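Local structure of putative antibiotic biosynthesis monooxygenase (Bacteroides thetaiotaomicron, 3KKF) at residues N4-L9 against A62-Y67; L9-I14 against E91-T96; G39-Y44 against L58-D63. The protein is probably an antibiotic biosynthesis monooxygenase, a dimeric alpha/beta-barrel protein that binds calcium and whose substrate and reaction are not established. One frame throughout, in Å; residues are numbered along the deposited sequence.

Contact 1: N4-L9 against A62-Y67. With CA (calcium ion), chain C; EDO (1,2-ethanediol), chain E.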
loop_
_atom_site.group_PDB
_atom_site.type_symbol
_atom_site.label_atom_id
_atom_site.label_comp_id
_atom_site.label_asym_id
_atom_site.label_seq_id
_atom_site.Cartn_x
_atom_site.Cartn_y
_atom_site.Cartn_z
ATOM N N ASN A 4 -10.355 3.006 -14.123
ATOM C CA ASN A 4 -10.530 4.399 -13.648
ATOM C C ASN A 4 -10.544 4.521 -12.132
ATOM O O ASN A 4 -10.970 5.581 -11.610
ATOM C CB ASN A 4 -11.801 5.092 -14.242
ATOM C CG ASN A 4 -13.110 4.678 -13.522
ATOM O OD1 ASN A 4 -13.183 3.625 -12.893
ATOM N ND2 ASN A 4 -14.111 5.518 -13.597
ATOM N N ASN A 5 -10.066 3.488 -11.410
ATOM C CA ASN A 5 -10.054 3.562 -9.966
ATOM C C ASN A 5 -9.095 4.633 -9.555
ATOM O O ASN A 5 -8.030 4.836 -10.179
ATOM C CB ASN A 5 -9.671 2.244 -9.251
ATOM C CG ASN A 5 -10.704 1.155 -9.397
ATOM O OD1 ASN A 5 -11.873 1.402 -9.768
ATOM N ND2 ASN A 5 -10.284 -0.080 -9.102
HETATM N N MSE A 6 -9.476 5.364 -8.532
HETATM C CA MSE A 6 -8.602 6.381 -7.936
HETATM C C MSE A 6 -7.762 5.685 -6.896
HETATM O O MSE A 6 -8.310 5.139 -5.943
HETATM C CB MSE A 6 -9.410 7.474 -7.290
HETATM C CG MSE A 6 -8.578 8.486 -6.561
HETATM SE SE MSE A 6 -9.646 9.856 -5.704
HETATM C CE MSE A 6 -8.349 10.337 -4.349
ATOM N N VAL A 7 -6.457 5.677 -7.090
ATOM C CA VAL A 7 -5.504 5.052 -6.194
ATOM C C VAL A 7 -4.626 6.141 -5.589
ATOM O O VAL A 7 -4.100 7.020 -6.313
ATOM C CB VAL A 7 -4.643 3.998 -6.941
ATOM C CG1 VAL A 7 -3.648 3.327 -5.997
ATOM C CG2 VAL A 7 -5.531 2.946 -7.614
ATOM N N ARG A 8 -4.487 6.111 -4.273
ATOM C CA ARG A 8 -3.703 7.092 -3.576
ATOM C C ARG A 8 -3.029 6.483 -2.357
ATOM O O ARG A 8 -3.534 5.517 -1.760
ATOM C CB ARG A 8 -4.614 8.257 -3.131
ATOM C CG ARG A 8 -3.863 9.493 -2.632
ATOM C CD ARG A 8 -4.802 10.691 -2.436
ATOM N NE ARG A 8 -5.651 10.474 -1.271
ATOM C CZ ARG A 8 -6.550 11.358 -0.837
ATOM N NH1 ARG A 8 -6.702 12.515 -1.462
ATOM N NH2 ARG A 8 -7.283 11.086 0.243
ATOM N N LEU A 9 -1.865 7.005 -2.015
ATOM C CA LEU A 9 -1.218 6.697 -0.752
ATOM C C LEU A 9 -1.304 7.920 0.117
ATOM O O LEU A 9 -0.958 9.042 -0.322
ATOM C CB LEU A 9 0.268 6.370 -0.897
ATOM C CG LEU A 9 0.635 5.181 -1.721
ATOM C CD1 LEU A 9 2.141 5.146 -1.965
ATOM C CD2 LEU A 9 0.189 3.908 -1.010
ATOM N N ALA A 62 -13.572 3.511 -6.206
ATOM C CA ALA A 62 -14.067 3.105 -7.529
ATOM C C ALA A 62 -13.863 4.181 -8.596
ATOM O O ALA A 62 -13.636 3.865 -9.763
ATOM C CB ALA A 62 -15.542 2.737 -7.445
ATOM N N ASP A 63 -13.960 5.431 -8.186
ATOM C CA ASP A 63 -13.799 6.596 -9.075
ATOM C C ASP A 63 -13.728 7.850 -8.197
ATOM O O ASP A 63 -13.861 7.743 -6.938
ATOM C CB ASP A 63 -14.930 6.675 -10.131
ATOM C CG ASP A 63 -16.316 6.556 -9.538
ATOM O OD1 ASP A 63 -16.567 7.039 -8.423
ATOM O OD2 ASP A 63 -17.205 5.989 -10.230
ATOM N N GLU A 64 -13.520 9.028 -8.794
ATOM C CA GLU A 64 -13.452 10.252 -8.015
ATOM C C GLU A 64 -14.791 10.613 -7.362
ATOM O O GLU A 64 -14.783 11.219 -6.302
ATOM C CB GLU A 64 -12.855 11.402 -8.813
ATOM C CG GLU A 64 -11.367 11.134 -9.166
ATOM C CD GLU A 64 -10.677 12.261 -9.876
ATOM O OE1 GLU A 64 -11.293 13.338 -10.028
ATOM O OE2 GLU A 64 -9.498 12.068 -10.272
ATOM N N ALA A 65 -15.928 10.240 -7.981
ATOM C CA ALA A 65 -17.256 10.461 -7.379
ATOM C C ALA A 65 -17.341 9.721 -6.044
ATOM O O ALA A 65 -17.855 10.276 -5.053
ATOM C CB ALA A 65 -18.383 9.997 -8.310
ATOM N N ALA A 66 -16.828 8.482 -5.994
ATOM C CA ALA A 66 -16.839 7.702 -4.754
ATOM C C ALA A 66 -16.009 8.376 -3.673
ATOM O O ALA A 66 -16.385 8.395 -2.504
ATOM C CB ALA A 66 -16.364 6.251 -4.995
ATOM N N TYR A 67 -14.858 8.912 -4.052
ATOM C CA TYR A 67 -13.996 9.622 -3.121
ATOM C C TYR A 67 -14.699 10.882 -2.556
ATOM O O TYR A 67 -14.703 11.130 -1.358
ATOM C CB TYR A 67 -12.656 9.996 -3.807
ATOM C CG TYR A 67 -11.822 10.912 -2.937
ATOM C CD1 TYR A 67 -11.245 10.451 -1.776
ATOM C CD2 TYR A 67 -11.656 12.252 -3.264
ATOM C CE1 TYR A 67 -10.510 11.276 -0.965
ATOM C CE2 TYR A 67 -10.920 13.088 -2.455
ATOM C CZ TYR A 67 -10.344 12.585 -1.302
ATOM O OH TYR A 67 -9.599 13.404 -0.475
HETATM CA CA CA C . -13.626 2.078 -11.260
HETATM C C1 EDO E . -6.537 3.431 -12.764
HETATM O O1 EDO E . -6.033 3.314 -11.414
HETATM C C2 EDO E . -5.598 2.795 -13.795
HETATM O O2 EDO E . -4.395 3.546 -13.834
HETATM O O HOH W 1 -16.865 5.174 -12.686
HETATM O O HOH W 2 -9.192 12.081 2.077
HETATM O O HOH W 3 -15.915 2.723 -11.420
HETATM O O HOH W 4 -14.590 0.292 -10.016
#
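A calcium ion joins the two segments where the strand begins and the helix is about to start. Asn-4 OD1 meets it at 2.3 Å, Asn-5 OD1 at 2.4 Å and the carbonyl Ala-62 O at 2.3 Å; two waters and Gly-1 also belong to the shell. To reach it, Asn-4 holds CG in the crowded position between its backbone N and carbonyl carbon (chi1 79°), whereas Asn-5 carries CG beside its N.

Hydrogen bonds tie Asp-63 both ways: a water accepts from Asn-4 ND2 and donates to Asp-63 OD2 at 2.6 Å, while Asp-63 OD1 takes Ala-66 N at 2.8 Å nearly along its C-O axis, a capping bond with Asp-63 as N-cap.

The apolar part is a Met-aromatic contact. Selenomethionine Met-6, extended, lays CE over the middle of the Tyr-67 ring (3.8 Å from CE to the centroid, a CH-pi contact), and its SE rests 3.6 Å from Tyr-67 CB. Beyond it the Arg-8 guanidinium stands 79° to that ring, linked to Tyr-67 OH by a water and salt-bridged through NE to Glu-59.

Asn-4, Asn-5 and Ala-62 offer only neutral oxygens, so the water-linked Asp-63 carboxylate may partly offset the ion's charge.

Contact 2: L9-I14 against E91-T96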
loop_
_atom_site.group_PDB
_atom_site.type_symbol
_atom_site.label_atom_id
_atom_site.label_comp_id
_atom_site.label_asym_id
_atom_site.label_seq_id
_atom_site.Cartn_x
_atom_site.Cartn_y
_atom_site.Cartn_z
ATOM N N LEU A 9 -1.865 7.005 -2.015
ATOM C CA LEU A 9 -1.218 6.697 -0.752
ATOM C C LEU A 9 -1.304 7.920 0.117
ATOM O O LEU A 9 -0.958 9.042 -0.322
ATOM C CB LEU A 9 0.268 6.370 -0.897
ATOM C CG LEU A 9 0.635 5.181 -1.721
ATOM C CD1 LEU A 9 2.141 5.146 -1.965
ATOM C CD2 LEU A 9 0.189 3.908 -1.010
ATOM N N SER A 10 -1.819 7.753 1.308
ATOM C CA SER A 10 -1.748 8.806 2.336
ATOM C C SER A 10 -0.641 8.423 3.297
ATOM O O SER A 10 -0.632 7.302 3.815
ATOM C CB SER A 10 -3.035 8.974 3.117
ATOM O OG SER A 10 -4.080 9.515 2.377
ATOM N N ARG A 11 0.307 9.316 3.514
ATOM C CA ARG A 11 1.395 9.099 4.492
ATOM C C ARG A 11 1.156 10.102 5.595
ATOM O O ARG A 11 1.067 11.307 5.330
ATOM C CB ARG A 11 2.777 9.268 3.863
ATOM C CG ARG A 11 3.193 8.115 2.968
ATOM C CD ARG A 11 4.475 8.401 2.252
ATOM N NE ARG A 11 5.526 8.888 3.134
ATOM C CZ ARG A 11 6.572 8.171 3.535
ATOM N NH1 ARG A 11 6.714 6.927 3.136
ATOM N NH2 ARG A 11 7.485 8.714 4.333
ATOM N N ILE A 12 1.016 9.609 6.832
ATOM C CA ILE A 12 0.664 10.438 7.962
ATOM C C ILE A 12 1.660 10.289 9.086
ATOM O O ILE A 12 2.152 9.183 9.337
ATOM C CB ILE A 12 -0.766 10.005 8.485
ATOM C CG1 ILE A 12 -1.755 9.800 7.291
ATOM C CG2 ILE A 12 -1.306 11.011 9.523
ATOM C CD1 ILE A 12 -3.013 9.030 7.589
ATOM N N ILE A 13 1.992 11.404 9.741
ATOM C CA ILE A 13 2.788 11.368 10.962
ATOM C C ILE A 13 1.876 11.934 12.046
ATOM O O ILE A 13 1.380 13.060 11.933
ATOM C CB ILE A 13 4.090 12.173 10.905
ATOM C CG1 ILE A 13 5.004 11.620 9.802
ATOM C CG2 ILE A 13 4.803 12.112 12.280
ATOM C CD1 ILE A 13 6.301 12.427 9.588
ATOM N N ILE A 14 1.667 11.107 13.074
ATOM C CA ILE A 14 0.794 11.438 14.181
ATOM C C ILE A 14 1.599 11.806 15.429
ATOM O O ILE A 14 2.652 11.282 15.668
ATOM C CB ILE A 14 -0.198 10.245 14.505
ATOM C CG1 ILE A 14 -1.051 9.875 13.258
ATOM C CG2 ILE A 14 -1.106 10.573 15.692
ATOM C CD1 ILE A 14 -0.488 8.704 12.423
ATOM N N GLU A 91 0.758 13.617 3.763
ATOM C CA GLU A 91 1.178 13.634 2.364
ATOM C C GLU A 91 0.145 12.840 1.579
ATOM O O GLU A 91 -0.206 11.721 1.948
ATOM C CB GLU A 91 2.609 13.094 2.174
ATOM C CG GLU A 91 3.160 13.302 0.747
ATOM C CD GLU A 91 4.572 12.771 0.531
ATOM O OE1 GLU A 91 5.116 12.067 1.415
ATOM O OE2 GLU A 91 5.131 13.064 -0.560
ATOM N N LEU A 92 -0.367 13.442 0.515
ATOM C CA LEU A 92 -1.404 12.842 -0.317
ATOM C C LEU A 92 -0.767 12.579 -1.671
ATOM O O LEU A 92 -0.517 13.522 -2.451
ATOM C CB LEU A 92 -2.576 13.790 -0.431
ATOM C CG LEU A 92 -3.293 14.126 0.864
ATOM C CD1 LEU A 92 -4.360 15.212 0.642
ATOM C CD2 LEU A 92 -3.898 12.857 1.516
ATOM N N ILE A 93 -0.490 11.308 -1.946
ATOM C CA ILE A 93 0.257 10.894 -3.124
ATOM C C ILE A 93 -0.628 10.161 -4.133
ATOM O O ILE A 93 -0.895 8.976 -3.995
ATOM C CB ILE A 93 1.414 9.962 -2.713
ATOM C CG1 ILE A 93 2.293 10.621 -1.623
ATOM C CG2 ILE A 93 2.273 9.558 -3.912
ATOM C CD1 ILE A 93 3.341 9.673 -0.983
ATOM N N ASP A 94 -1.069 10.872 -5.159
ATOM C CA ASP A 94 -1.837 10.246 -6.228
ATOM C C ASP A 94 -0.882 9.265 -6.940
ATOM O O ASP A 94 0.282 9.601 -7.179
ATOM C CB ASP A 94 -2.384 11.299 -7.162
ATOM C CG ASP A 94 -3.422 12.203 -6.476
ATOM O OD1 ASP A 94 -4.212 11.707 -5.648
ATOM O OD2 ASP A 94 -3.470 13.410 -6.811
ATOM N N ALA A 95 -1.374 8.067 -7.280
ATOM C CA ALA A 95 -0.503 7.024 -7.814
ATOM C C ALA A 95 -1.168 6.189 -8.880
ATOM O O ALA A 95 -2.407 6.114 -8.955
ATOM C CB ALA A 95 -0.037 6.133 -6.633
ATOM N N THR A 96 -0.340 5.566 -9.709
ATOM C CA THR A 96 -0.811 4.695 -10.772
ATOM C C THR A 96 -0.442 3.274 -10.457
ATOM O O THR A 96 0.736 2.983 -10.305
ATOM C CB THR A 96 -0.168 5.053 -12.112
ATOM O OG1 THR A 96 -0.395 6.415 -12.429
ATOM C CG2 THR A 96 -0.711 4.138 -13.254
#
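Four backbone hydrogen bonds, all bent little from straight, run along the pairing of segments 9-14 and 91-96, and the tight packing lies at Leu-9 and Ile-93. These two form one hydrogen-bonded antiparallel pair: Leu-9 N donates to Ile-93 O at 3.0 Å, and Ile-93 N returns to Leu-9 O at 2.8 Å, nearly along the C=O axis. Arg-11 and Glu-91 repeat the pattern two residues on, with both donors in the carbonyl planes. Between them sits the non-hydrogen-bonded pair Ser-10 and Leu-92, where Ser-10 CA comes to 3.3 Å from Glu-91 O in a CA-H...O contact. On the face of Leu-9 and Ile-93, both buried, Leu-9 CB faces Ile-93 CB at 4.2 Å, and Ile-93 CD1 reaches diagonally to touch Arg-11 CD at 3.7 Å.

This is the joint between a central and an outermost strand of the four-stranded antiparallel sheet of the dimeric alpha/beta-barrel fold; Ala-95 and Thr-96 carry the sheet on into a strand of the second subunit.

Toward Glu-91 only the side chains loosen. The Glu-91 chain, extended with CG anti to its N (chi1 -171°), runs alongside Arg-11, but OE1 stays 3.6 Å from Arg-11 NE, a long salt bridge with the two flat groups 83° apart. Across the sheet, exposed Leu-92 touches Ser-10 OG only with CD2, at 3.5 Å; that hydroxyl is hydrogen-bonded to Glu-59.

Contact 3: G39-Y44 against L58-D63. With CA (calcium ion), chain C.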
loop_
_atom_site.group_PDB
_atom_site.type_symbol
_atom_site.label_atom_id
_atom_site.label_comp_id
_atom_site.label_asym_id
_atom_site.label_seq_id
_atom_site.Cartn_x
_atom_site.Cartn_y
_atom_site.Cartn_z
ATOM N N GLY A 39 -18.306 2.125 -3.125
ATOM C CA GLY A 39 -17.254 2.794 -3.878
ATOM C C GLY A 39 -15.910 2.885 -3.179
ATOM O O GLY A 39 -14.943 3.312 -3.771
ATOM N N VAL A 40 -15.863 2.532 -1.897
ATOM C CA VAL A 40 -14.574 2.435 -1.161
ATOM C C VAL A 40 -14.139 0.977 -1.330
ATOM O O VAL A 40 -14.745 0.060 -0.743
ATOM C CB VAL A 40 -14.692 2.832 0.327
ATOM C CG1 VAL A 40 -13.376 2.512 1.070
ATOM C CG2 VAL A 40 -15.081 4.307 0.477
ATOM N N LEU A 41 -13.117 0.748 -2.158
ATOM C CA LEU A 41 -12.664 -0.609 -2.478
ATOM C C LEU A 41 -11.655 -1.126 -1.463
ATOM O O LEU A 41 -11.677 -2.311 -1.118
ATOM C CB LEU A 41 -12.165 -0.700 -3.933
ATOM C CG LEU A 41 -13.166 -0.200 -5.004
ATOM C CD1 LEU A 41 -12.582 -0.355 -6.393
ATOM C CD2 LEU A 41 -14.501 -0.914 -4.920
ATOM N N VAL A 42 -10.755 -0.253 -1.001
ATOM C CA VAL A 42 -9.929 -0.596 0.168
ATOM C C VAL A 42 -9.380 0.666 0.798
ATOM O O VAL A 42 -9.111 1.654 0.113
ATOM C CB VAL A 42 -8.741 -1.601 -0.169
ATOM C CG1 VAL A 42 -7.474 -0.871 -0.695
ATOM C CG2 VAL A 42 -8.406 -2.497 1.041
ATOM N N LEU A 43 -9.217 0.614 2.114
ATOM C CA LEU A 43 -8.466 1.596 2.905
ATOM C C LEU A 43 -7.568 0.672 3.744
ATOM O O LEU A 43 -7.995 0.156 4.798
ATOM C CB LEU A 43 -9.339 2.484 3.778
ATOM C CG LEU A 43 -10.330 3.362 3.009
ATOM C CD1 LEU A 43 -11.395 4.000 3.924
ATOM C CD2 LEU A 43 -9.588 4.443 2.182
ATOM N N TYR A 44 -6.366 0.383 3.255
ATOM C CA TYR A 44 -5.451 -0.564 3.883
ATOM C C TYR A 44 -4.347 0.211 4.601
ATOM O O TYR A 44 -3.373 0.661 3.982
ATOM C CB TYR A 44 -4.879 -1.566 2.868
ATOM C CG TYR A 44 -4.185 -2.744 3.525
ATOM C CD1 TYR A 44 -4.892 -3.909 3.867
ATOM C CD2 TYR A 44 -2.841 -2.697 3.836
ATOM C CE1 TYR A 44 -4.247 -4.991 4.481
ATOM C CE2 TYR A 44 -2.206 -3.775 4.452
ATOM C CZ TYR A 44 -2.908 -4.901 4.758
ATOM O OH TYR A 44 -2.234 -5.936 5.347
ATOM N N LEU A 58 -3.009 2.702 1.893
ATOM C CA LEU A 58 -3.308 2.469 0.477
ATOM C C LEU A 58 -4.817 2.630 0.338
ATOM O O LEU A 58 -5.608 1.928 0.952
ATOM C CB LEU A 58 -2.894 1.067 0.039
ATOM C CG LEU A 58 -3.298 0.678 -1.401
ATOM C CD1 LEU A 58 -2.697 1.575 -2.506
ATOM C CD2 LEU A 58 -2.947 -0.785 -1.657
ATOM N N GLU A 59 -5.198 3.616 -0.448
ATOM C CA GLU A 59 -6.614 3.984 -0.698
ATOM C C GLU A 59 -6.983 3.660 -2.113
ATOM O O GLU A 59 -6.295 4.102 -3.032
ATOM C CB GLU A 59 -6.815 5.494 -0.542
ATOM C CG GLU A 59 -6.287 6.133 0.722
ATOM C CD GLU A 59 -6.305 7.675 0.586
ATOM O OE1 GLU A 59 -7.386 8.292 0.662
ATOM O OE2 GLU A 59 -5.211 8.261 0.382
ATOM N N ILE A 60 -8.062 2.892 -2.309
ATOM C CA ILE A 60 -8.548 2.614 -3.664
ATOM C C ILE A 60 -10.061 2.907 -3.657
ATOM O O ILE A 60 -10.818 2.287 -2.869
ATOM C CB ILE A 60 -8.282 1.171 -4.146
ATOM C CG1 ILE A 60 -6.792 0.825 -4.070
ATOM C CG2 ILE A 60 -8.835 1.001 -5.553
ATOM C CD1 ILE A 60 -6.451 -0.651 -4.384
ATOM N N TYR A 61 -10.470 3.882 -4.473
ATOM C CA TYR A 61 -11.860 4.250 -4.637
ATOM C C TYR A 61 -12.294 3.862 -6.037
ATOM O O TYR A 61 -11.497 3.879 -6.978
ATOM C CB TYR A 61 -12.062 5.769 -4.434
ATOM C CG TYR A 61 -11.520 6.278 -3.123
ATOM C CD1 TYR A 61 -12.284 6.231 -1.981
ATOM C CD2 TYR A 61 -10.213 6.758 -3.011
ATOM C CE1 TYR A 61 -11.782 6.667 -0.747
ATOM C CE2 TYR A 61 -9.707 7.201 -1.819
ATOM C CZ TYR A 61 -10.487 7.144 -0.677
ATOM O OH TYR A 61 -9.994 7.570 0.520
ATOM N N ALA A 62 -13.572 3.511 -6.206
ATOM C CA ALA A 62 -14.067 3.105 -7.529
ATOM C C ALA A 62 -13.863 4.181 -8.596
ATOM O O ALA A 62 -13.636 3.865 -9.763
ATOM C CB ALA A 62 -15.542 2.737 -7.445
ATOM N N ASP A 63 -13.960 5.431 -8.186
ATOM C CA ASP A 63 -13.799 6.596 -9.075
ATOM C C ASP A 63 -13.728 7.850 -8.197
ATOM O O ASP A 63 -13.861 7.743 -6.938
ATOM C CB ASP A 63 -14.930 6.675 -10.131
ATOM C CG ASP A 63 -16.316 6.556 -9.538
ATOM O OD1 ASP A 63 -16.567 7.039 -8.423
ATOM O OD2 ASP A 63 -17.205 5.989 -10.230
HETATM CA CA CA C . -13.626 2.078 -11.260
HETATM O O HOH W 3 -15.915 2.723 -11.420
HETATM O O HOH W 4 -14.590 0.292 -10.016
#
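A classic beta bulge kinks one side of this antiparallel pair: Leu-41 and Val-42 both face Ile-60. The carbonyl Ile-60 O is gripped twice, by Leu-41 N at 2.9 Å on a bent path (142° at the hydrogen) and by Val-42 N at 3.2 Å on a straighter one (162°). The extra residue, Leu-41, points toward the opposite strand as a bump. Its CB sits 3.4 Å from Ile-60 O, and CD1 settles into the shallow hollow between Ile-60 CG2 and Ala-62.

Past the bulge, Val-42 turns CG1 into the crowded position between N and carbonyl carbon (chi1 85°). That knob slots in beside the outer half of Ile-60, 3.8 Å from Val-42 CG1 to Ile-60 CD1, with Leu-58 O also against CG1.

The other face of the pair holds a second fit. Tyr-61 OH donates to Glu-59 OE1 at 2.7 Å, using its anti lone pair; OE1 lies in the plane of the ring. Glu-59 OE2 takes Ser-10 OG and the Arg-8 NE salt bridge. Leu-43 CD2 drops into the notch the tyrosine bond closes, 3.6 Å from Tyr-61 OH and 4.0 Å from Glu-59 CG. Val-40 CG2 adds a looser contact at the ring's edge, 4.2 Å from Tyr-61 CD1.

Helix 19-36 and helix 64-71 cover the side of Val-40 and Leu-43, the first through Met-34 and Ile-30, the second through His-70. The side of Val-42 and Ile-60 meets Met-104 and Tyr-44 of the second subunit, while strand 6-14 flanks strand 54-61 at Leu-58 and Tyr-61.

Overall arrangement
All three contacts involve one antiparallel sheet, ordered 40-48, 54-61, 6-14, 87-97. Contact 3 is the hairpin joint at one end of that order and contact 2 the joint at the other, with centres about 13 Å apart; along the chain contact 3 nests inside the loop contact 2 closes. Contact 1, its centre about 6 Å from that of contact 3 and 14 Å from that of contact 2, joins the start of strand 6-14 to helix 64-71, sharing Leu-9 with contact 2 and Ala-62 and Asp-63 with contact 3. Glu-59 links them all, taking Arg-8 NE and Ser-10 OG. All reach the second subunit; the calcium of contacts 1 and 3 lies where strand 6-14 begins and 54-61 leads into helix 64-71.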